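Long-range contact in alpha-1,4-endofucoidanase (Mariniflexile fucanivorans, PDB 6DLH), which hydrolyses internal alpha-1,4-fucosidic linkages of fucoidan as a retaining endo-acting glycoside hydrolase of family 107: residues Y147-E159 against R197-L209. Residues are numbered along the deposited sequence; the frame is centred on the assembly and turned at random.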
ATOM      1  N   TYR A 147       6.319   5.555   5.743  1.00 28.53           N
ATOM      2  CA  TYR A 147       5.876   6.936   5.711  1.00 31.15           C
ATOM      3  C   TYR A 147       4.663   7.125   6.618  1.00 33.67           C
ATOM      4  O   TYR A 147       3.682   6.392   6.511  1.00 34.37           O
ATOM      5  CB  TYR A 147       5.491   7.354   4.291  1.00 30.63           C
ATOM      6  CG  TYR A 147       4.877   8.729   4.212  1.00 31.60           C
ATOM      7  CD1 TYR A 147       3.536   8.942   4.508  1.00 30.35           C
ATOM      8  CD2 TYR A 147       5.645   9.827   3.851  1.00 30.37           C
ATOM      9  CE1 TYR A 147       2.974  10.207   4.452  1.00 29.61           C
ATOM     10  CE2 TYR A 147       5.096  11.096   3.776  1.00 30.67           C
ATOM     11  CZ  TYR A 147       3.757  11.287   4.077  1.00 30.98           C
ATOM     12  OH  TYR A 147       3.233  12.545   3.998  1.00 29.43           O
ATOM     13  N   VAL A 148       4.739   8.148   7.480  1.00 35.18           N
ATOM     14  CA  VAL A 148       3.639   8.555   8.339  1.00 34.44           C
ATOM     15  C   VAL A 148       3.527  10.072   8.266  1.00 34.33           C
ATOM     16  O   VAL A 148       4.508  10.776   8.471  1.00 34.21           O
ATOM     17  CB  VAL A 148       3.835   8.084   9.796  1.00 33.75           C
ATOM     18  CG1 VAL A 148       2.818   8.728  10.732  1.00 34.42           C
ATOM     19  CG2 VAL A 148       3.787   6.565   9.923  1.00 32.28           C
ATOM     20  N   ASN A 149       2.332  10.564   7.936  1.00 35.03           N
ATOM     21  CA  ASN A 149       2.098  11.992   8.010  1.00 38.04           C
ATOM     22  C   ASN A 149       1.821  12.339   9.469  1.00 42.49           C
ATOM     23  O   ASN A 149       1.055  11.649  10.138  1.00 43.81           O
ATOM     24  CB  ASN A 149       1.014  12.455   7.039  1.00 38.31           C
ATOM     25  CG  ASN A 149       0.902  13.961   6.997  1.00 39.34           C
ATOM     26  OD1 ASN A 149       0.288  14.560   7.880  1.00 42.13           O
ATOM     27  ND2 ASN A 149       1.502  14.581   5.992  1.00 38.33           N
ATOM     28  N   SER A 150       2.473  13.404   9.945  1.00 42.12           N
ATOM     29  CA  SER A 150       2.520  13.734  11.361  1.00 40.88           C
ATOM     30  C   SER A 150       1.142  14.128  11.894  1.00 38.98           C
ATOM     31  O   SER A 150       0.878  13.932  13.076  1.00 40.02           O
ATOM     32  CB  SER A 150       3.548  14.805  11.630  1.00 41.02           C
ATOM     33  OG  SER A 150       4.865  14.287  11.482  1.00 41.80           O
ATOM     34  N   TYR A 151       0.284  14.668  11.017  1.00 37.98           N
ATOM     35  CA  TYR A 151      -1.059  15.111  11.363  1.00 40.19           C
ATOM     36  C   TYR A 151      -1.958  13.913  11.664  1.00 43.85           C
ATOM     37  O   TYR A 151      -2.983  14.072  12.319  1.00 43.20           O
ATOM     38  CB  TYR A 151      -1.686  15.944  10.241  1.00 39.40           C
ATOM     39  CG  TYR A 151      -1.349  17.414  10.267  1.00 40.54           C
ATOM     40  CD1 TYR A 151      -2.088  18.312  11.025  1.00 41.07           C
ATOM     41  CD2 TYR A 151      -0.285  17.912   9.530  1.00 39.55           C
ATOM     42  CE1 TYR A 151      -1.774  19.665  11.054  1.00 40.64           C
ATOM     43  CE2 TYR A 151       0.038  19.262   9.546  1.00 40.12           C
ATOM     44  CZ  TYR A 151      -0.705  20.143  10.313  1.00 40.55           C
ATOM     45  OH  TYR A 151      -0.379  21.472  10.322  1.00 36.81           O
ATOM     46  N   ASN A 152      -1.583  12.738  11.138  1.00 45.84           N
ATOM     47  CA  ASN A 152      -2.206  11.461  11.453  1.00 46.52           C
ATOM     48  C   ASN A 152      -3.730  11.586  11.390  1.00 47.35           C
ATOM     49  O   ASN A 152      -4.264  12.058  10.388  1.00 48.61           O
ATOM     50  CB  ASN A 152      -1.569  10.823  12.692  1.00 48.08           C
ATOM     51  CG  ASN A 152      -1.831  11.591  13.972  1.00 54.86           C
ATOM     52  OD1 ASN A 152      -2.901  11.464  14.571  1.00 53.97           O
ATOM     53  ND2 ASN A 152      -0.861  12.383  14.402  1.00 51.28           N
ATOM     54  N   LEU A 153      -4.419  11.198  12.473  1.00 51.66           N
ATOM     55  CA  LEU A 153      -5.874  11.114  12.504  1.00 52.06           C
ATOM     56  C   LEU A 153      -6.531  12.491  12.638  1.00 51.61           C
ATOM     57  O   LEU A 153      -7.721  12.636  12.353  1.00 51.14           O
ATOM     58  CB  LEU A 153      -6.300  10.156  13.624  1.00 51.57           C
ATOM     59  CG  LEU A 153      -5.956   8.682  13.391  1.00 52.31           C
ATOM     60  CD1 LEU A 153      -5.981   7.898  14.692  1.00 49.21           C
ATOM     61  CD2 LEU A 153      -6.883   8.050  12.359  1.00 49.18           C
ATOM     62  N   LEU A 154      -5.755  13.507  13.038  1.00 51.99           N
ATOM     63  CA  LEU A 154      -6.260  14.872  13.117  1.00 50.79           C
ATOM     64  C   LEU A 154      -6.550  15.403  11.716  1.00 52.13           C
ATOM     65  O   LEU A 154      -6.055  14.865  10.727  1.00 54.31           O
ATOM     66  CB  LEU A 154      -5.243  15.765  13.835  1.00 49.83           C
ATOM     67  CG  LEU A 154      -5.165  15.627  15.357  1.00 53.37           C
ATOM     68  CD1 LEU A 154      -6.516  15.267  15.963  1.00 53.12           C
ATOM     69  CD2 LEU A 154      -4.109  14.618  15.771  1.00 51.77           C
ATOM     70  N   ALA A 155      -7.360  16.464  11.651  1.00 51.80           N
ATOM     71  CA  ALA A 155      -7.678  17.120  10.394  1.00 54.43           C
ATOM     72  C   ALA A 155      -6.718  18.287  10.164  1.00 57.03           C
ATOM     73  O   ALA A 155      -6.604  19.179  11.002  1.00 59.78           O
ATOM     74  CB  ALA A 155      -9.115  17.580  10.397  1.00 53.33           C
ATOM     75  N   ARG A 156      -6.042  18.265   9.012  1.00 57.51           N
ATOM     76  CA  ARG A 156      -5.047  19.268   8.670  1.00 58.32           C
ATOM     77  C   ARG A 156      -5.746  20.607   8.457  1.00 58.99           C
ATOM     78  O   ARG A 156      -5.275  21.636   8.934  1.00 60.40           O
ATOM     79  CB  ARG A 156      -4.272  18.831   7.422  1.00 59.64           C
ATOM     80  CG  ARG A 156      -2.965  19.574   7.183  1.00 56.89           C
ATOM     81  CD  ARG A 156      -2.488  19.304   5.771  1.00 58.68           C
ATOM     82  NE  ARG A 156      -1.378  20.149   5.362  1.00 61.78           N
ATOM     83  CZ  ARG A 156      -0.097  19.809   5.447  1.00 60.59           C
ATOM     84  NH1 ARG A 156       0.248  18.629   5.935  1.00 59.92           N
ATOM     85  NH2 ARG A 156       0.833  20.655   5.045  1.00 59.25           N
ATOM     86  N   ILE A 157      -6.865  20.568   7.728  1.00 59.70           N
ATOM     87  CA  ILE A 157      -7.723  21.719   7.500  1.00 60.92           C
ATOM     88  C   ILE A 157      -9.044  21.455   8.224  1.00 64.42           C
ATOM     89  O   ILE A 157      -9.961  20.876   7.640  1.00 62.53           O
ATOM     90  CB  ILE A 157      -7.935  21.938   5.984  1.00 63.01           C
ATOM     91  CG1 ILE A 157      -6.656  21.742   5.160  1.00 64.06           C
ATOM     92  CG2 ILE A 157      -8.607  23.274   5.703  1.00 63.15           C
ATOM     93  CD1 ILE A 157      -5.567  22.769   5.413  1.00 65.74           C
ATOM     94  N   PRO A 158      -9.180  21.845   9.517  1.00 65.71           N
ATOM     95  CA  PRO A 158     -10.390  21.559  10.298  1.00 68.31           C
ATOM     96  C   PRO A 158     -11.697  22.161   9.776  1.00 66.79           C
ATOM     97  O   PRO A 158     -12.773  21.673  10.110  1.00 65.93           O
ATOM     98  CB  PRO A 158     -10.064  22.116  11.696  1.00 65.82           C
ATOM     99  CG  PRO A 158      -8.554  22.176  11.732  1.00 65.27           C
ATOM    100  CD  PRO A 158      -8.161  22.544  10.316  1.00 65.84           C
ATOM    101  N   GLU A 159     -11.592  23.216   8.959  1.00 70.35           N
ATOM    102  CA  GLU A 159     -12.756  23.876   8.385  1.00 75.21           C
ATOM    103  C   GLU A 159     -13.026  23.331   6.983  1.00 77.55           C
ATOM    104  O   GLU A 159     -13.743  23.948   6.195  1.00 73.10           O
ATOM    105  CB  GLU A 159     -12.579  25.398   8.396  1.00 73.45           C
ATOM    106  N   ARG A 197      -3.659  20.903  19.318  1.00 56.80           N
ATOM    107  CA  ARG A 197      -4.162  19.551  19.512  1.00 51.47           C
ATOM    108  C   ARG A 197      -3.064  18.634  20.048  1.00 49.17           C
ATOM    109  O   ARG A 197      -3.055  17.441  19.750  1.00 51.54           O
ATOM    110  CB  ARG A 197      -4.723  19.024  18.189  1.00 51.43           C
ATOM    111  CG  ARG A 197      -5.905  19.826  17.667  1.00 54.19           C
ATOM    112  CD  ARG A 197      -6.251  19.471  16.236  1.00 55.58           C
ATOM    113  NE  ARG A 197      -5.221  19.938  15.324  1.00 56.22           N
ATOM    114  CZ  ARG A 197      -5.408  20.189  14.035  1.00 56.87           C
ATOM    115  NH1 ARG A 197      -6.578  19.942  13.468  1.00 54.10           N
ATOM    116  NH2 ARG A 197      -4.419  20.696  13.321  1.00 56.14           N
ATOM    117  N   ARG A 198      -2.177  19.193  20.880  1.00 47.24           N
ATOM    118  CA  ARG A 198      -1.002  18.506  21.397  1.00 49.52           C
ATOM    119  C   ARG A 198      -1.362  17.172  22.053  1.00 54.29           C
ATOM    120  O   ARG A 198      -0.645  16.187  21.868  1.00 57.07           O
ATOM    121  CB  ARG A 198      -0.239  19.420  22.364  1.00 48.43           C
ATOM    122  CG  ARG A 198       0.984  18.793  23.025  1.00 46.43           C
ATOM    123  CD  ARG A 198       1.678  19.795  23.936  1.00 46.60           C
ATOM    124  NE  ARG A 198       2.891  19.296  24.572  1.00 45.65           N
ATOM    125  CZ  ARG A 198       4.123  19.484  24.111  1.00 46.23           C
ATOM    126  NH1 ARG A 198       4.318  20.239  23.040  1.00 46.48           N
ATOM    127  NH2 ARG A 198       5.153  18.912  24.716  1.00 42.05           N
ATOM    128  N   LYS A 199      -2.443  17.148  22.849  1.00 57.48           N
ATOM    129  CA  LYS A 199      -2.724  15.979  23.676  1.00 59.37           C
ATOM    130  C   LYS A 199      -3.064  14.785  22.784  1.00 56.80           C
ATOM    131  O   LYS A 199      -2.631  13.665  23.057  1.00 53.75           O
ATOM    132  CB  LYS A 199      -3.774  16.270  24.758  1.00 59.03           C
ATOM    133  CG  LYS A 199      -5.171  16.612  24.260  1.00 61.98           C
ATOM    134  CD  LYS A 199      -6.149  16.967  25.362  1.00 62.77           C
ATOM    135  CE  LYS A 199      -7.498  17.391  24.816  1.00 65.10           C
ATOM    136  NZ  LYS A 199      -8.413  17.864  25.881  1.00 64.80           N
ATOM    137  N   TYR A 200      -3.805  15.058  21.702  1.00 57.50           N
ATOM    138  CA  TYR A 200      -4.201  14.057  20.723  1.00 60.04           C
ATOM    139  C   TYR A 200      -2.976  13.465  20.025  1.00 60.40           C
ATOM    140  O   TYR A 200      -2.975  12.287  19.676  1.00 61.40           O
ATOM    141  CB  TYR A 200      -5.200  14.645  19.723  1.00 64.89           C
ATOM    142  CG  TYR A 200      -6.396  15.342  20.327  1.00 69.52           C
ATOM    143  CD1 TYR A 200      -7.237  14.688  21.215  1.00 72.46           C
ATOM    144  CD2 TYR A 200      -6.702  16.651  19.992  1.00 70.45           C
ATOM    145  CE1 TYR A 200      -8.342  15.321  21.766  1.00 74.16           C
ATOM    146  CE2 TYR A 200      -7.800  17.301  20.535  1.00 71.92           C
ATOM    147  CZ  TYR A 200      -8.627  16.632  21.423  1.00 75.76           C
ATOM    148  OH  TYR A 200      -9.713  17.264  21.959  1.00 73.00           O
ATOM    149  N   MET A 201      -1.934  14.286  19.825  1.00 58.63           N
ATOM    150  CA  MET A 201      -0.718  13.837  19.160  1.00 54.27           C
ATOM    151  C   MET A 201      -0.048  12.746  19.988  1.00 53.29           C
ATOM    152  O   MET A 201       0.427  11.755  19.434  1.00 49.34           O
ATOM    153  CB  MET A 201       0.271  14.984  18.919  1.00 52.50           C
ATOM    154  CG  MET A 201      -0.194  15.982  17.869  1.00 50.92           C
ATOM    155  SD  MET A 201      -0.076  15.357  16.171  1.00 48.64           S
ATOM    156  CE  MET A 201       1.682  15.016  16.084  1.00 47.07           C
ATOM    157  N   PHE A 202      -0.023  12.938  21.314  1.00 54.17           N
ATOM    158  CA  PHE A 202       0.564  11.964  22.224  1.00 53.10           C
ATOM    159  C   PHE A 202      -0.295  10.697  22.263  1.00 53.51           C
ATOM    160  O   PHE A 202       0.234   9.606  22.465  1.00 51.20           O
ATOM    161  CB  PHE A 202       0.754  12.559  23.622  1.00 51.33           C
ATOM    162  CG  PHE A 202       2.012  13.367  23.826  1.00 49.74           C
ATOM    163  CD1 PHE A 202       3.213  12.745  24.146  1.00 48.98           C
ATOM    164  CD2 PHE A 202       1.990  14.753  23.733  1.00 47.34           C
ATOM    165  CE1 PHE A 202       4.366  13.491  24.351  1.00 48.51           C
ATOM    166  CE2 PHE A 202       3.143  15.497  23.938  1.00 45.42           C
ATOM    167  CZ  PHE A 202       4.330  14.866  24.242  1.00 46.37           C
ATOM    168  N   CYS A 203      -1.614  10.857  22.069  1.00 55.72           N
ATOM    169  CA  CYS A 203      -2.531   9.732  21.943  1.00 60.08           C
ATOM    170  C   CYS A 203      -2.013   8.790  20.856  1.00 62.21           C
ATOM    171  O   CYS A 203      -1.786   7.605  21.111  1.00 59.55           O
ATOM    172  CB  CYS A 203      -3.940  10.193  21.571  1.00 64.96           C
ATOM    173  SG  CYS A 203      -5.030  10.593  22.967  1.00 70.10           S
ATOM    174  N   TYR A 204      -1.798   9.356  19.658  1.00 58.59           N
ATOM    175  CA  TYR A 204      -1.414   8.613  18.469  1.00 55.54           C
ATOM    176  C   TYR A 204      -0.114   7.848  18.703  1.00 53.62           C
ATOM    177  O   TYR A 204      -0.025   6.663  18.385  1.00 54.29           O
ATOM    178  CB  TYR A 204      -1.331   9.535  17.249  1.00 58.82           C
ATOM    179  CG  TYR A 204      -1.133   8.801  15.946  1.00 61.96           C
ATOM    180  CD1 TYR A 204      -2.216   8.328  15.219  1.00 61.03           C
ATOM    181  CD2 TYR A 204       0.140   8.552  15.452  1.00 61.00           C
ATOM    182  CE1 TYR A 204      -2.042   7.646  14.027  1.00 58.64           C
ATOM    183  CE2 TYR A 204       0.331   7.867  14.262  1.00 58.75           C
ATOM    184  CZ  TYR A 204      -0.764   7.412  13.549  1.00 57.59           C
ATOM    185  OH  TYR A 204      -0.584   6.733  12.380  1.00 56.16           O
ATOM    186  N   ALA A 205       0.888   8.524  19.269  1.00 50.76           N
ATOM    187  CA  ALA A 205       2.178   7.894  19.500  1.00 51.09           C
ATOM    188  C   ALA A 205       2.031   6.663  20.395  1.00 54.25           C
ATOM    189  O   ALA A 205       2.653   5.634  20.133  1.00 53.63           O
ATOM    190  CB  ALA A 205       3.160   8.888  20.067  1.00 50.15           C
ATOM    191  N   GLU A 206       1.196   6.771  21.440  1.00 55.01           N
ATOM    192  CA  GLU A 206       1.149   5.755  22.484  1.00 56.04           C
ATOM    193  C   GLU A 206       0.222   4.604  22.092  1.00 51.45           C
ATOM    194  O   GLU A 206       0.576   3.449  22.297  1.00 48.57           O
ATOM    195  CB  GLU A 206       0.793   6.368  23.844  1.00 59.23           C
ATOM    196  CG  GLU A 206       0.690   5.357  24.980  1.00 57.53           C
ATOM    197  CD  GLU A 206       1.997   4.786  25.509  1.00 62.36           C
ATOM    198  OE1 GLU A 206       3.036   5.468  25.396  1.00 62.12           O
ATOM    199  OE2 GLU A 206       1.975   3.655  26.043  1.00 63.20           O
ATOM    200  N   PHE A 207      -0.949   4.921  21.527  1.00 53.78           N
ATOM    201  CA  PHE A 207      -1.988   3.919  21.332  1.00 60.07           C
ATOM    202  C   PHE A 207      -2.041   3.403  19.892  1.00 62.00           C
ATOM    203  O   PHE A 207      -2.321   2.223  19.672  1.00 56.42           O
ATOM    204  CB  PHE A 207      -3.336   4.411  21.864  1.00 65.22           C
ATOM    205  CG  PHE A 207      -3.404   4.452  23.371  1.00 74.80           C
ATOM    206  CD1 PHE A 207      -3.754   5.617  24.038  1.00 78.48           C
ATOM    207  CD2 PHE A 207      -3.083   3.331  24.127  1.00 77.35           C
ATOM    208  CE1 PHE A 207      -3.798   5.650  25.425  1.00 82.89           C
ATOM    209  CE2 PHE A 207      -3.125   3.364  25.513  1.00 78.96           C
ATOM    210  CZ  PHE A 207      -3.483   4.527  26.159  1.00 81.64           C
ATOM    211  N   ILE A 208      -1.787   4.290  18.921  1.00 58.99           N
ATOM    212  CA  ILE A 208      -1.825   3.894  17.523  1.00 57.27           C
ATOM    213  C   ILE A 208      -0.426   3.499  17.055  1.00 55.12           C
ATOM    214  O   ILE A 208      -0.216   2.355  16.659  1.00 58.69           O
ATOM    215  CB  ILE A 208      -2.475   4.975  16.635  1.00 59.55           C
ATOM    216  CG1 ILE A 208      -3.816   5.462  17.198  1.00 58.78           C
ATOM    217  CG2 ILE A 208      -2.608   4.482  15.199  1.00 57.87           C
ATOM    218  CD1 ILE A 208      -4.919   4.421  17.202  1.00 57.50           C
ATOM    219  N   LEU A 209       0.529   4.437  17.129  1.00 52.94           N
ATOM    220  CA  LEU A 209       1.833   4.268  16.505  1.00 49.54           C
ATOM    221  C   LEU A 209       2.618   3.129  17.151  1.00 50.21           C
ATOM    222  O   LEU A 209       3.278   2.367  16.445  1.00 53.65           O
ATOM    223  CB  LEU A 209       2.610   5.589  16.551  1.00 50.74           C
ATOM    224  CG  LEU A 209       4.012   5.568  15.935  1.00 51.06           C
ATOM    225  CD1 LEU A 209       3.964   5.225  14.451  1.00 49.72           C
ATOM    226  CD2 LEU A 209       4.710   6.905  16.137  1.00 49.81           C
TER
HETATM  227  O   HOH W   1      -4.302  22.330  11.130  1.00 53.38           O
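Asn152 and Tyr204, whose CA atoms lie 7.6 Å apart, are the closest CA pair between the loop after strand 143-149, which folds through a type I turn (Asn149 to Asn152) and a type II' turn (Tyr151 to Leu154), and the first turns of helix 198-216. Asn152 CB sits over the centre of the Tyr204 ring, 3.5 Å from its centroid and 11° off the normal, a CH-pi contact. Chi1 of 67° places CG over the ring as well, and the amide stacks there, planes 21° apart. Its OD1 accepts from Leu153 N, which stands above the carbonyl plane, and its ND2 donates to Ser150 O at 2.7 Å; these two bent bonds help to set the amide's rotation. With an alanine here, Leu153 N and Ser150 O would probably lose these partners and the ring face its amide cover. Ile208 CB lies against the opposite face, toward the rim, Leu153 CD1 meets the edge, and Tyr204 OH bonds His95. Met201, bent at chi2 and chi3, brings SD within 3.5 Å of Asn152 ND2. Leu154 CD1 packs on Tyr200 CB (4.0 Å). At the N-cap, Arg197 NH1 donates to Ala155 O in a short but bent bond (2.6 Å), while a water links NH2 to Arg156 O. Strand 143-149, helix 198-216 and the adjacent parallel strand 222-226 belong to one beta-alpha-beta crossover in the parallel sheet of the catalytic domain.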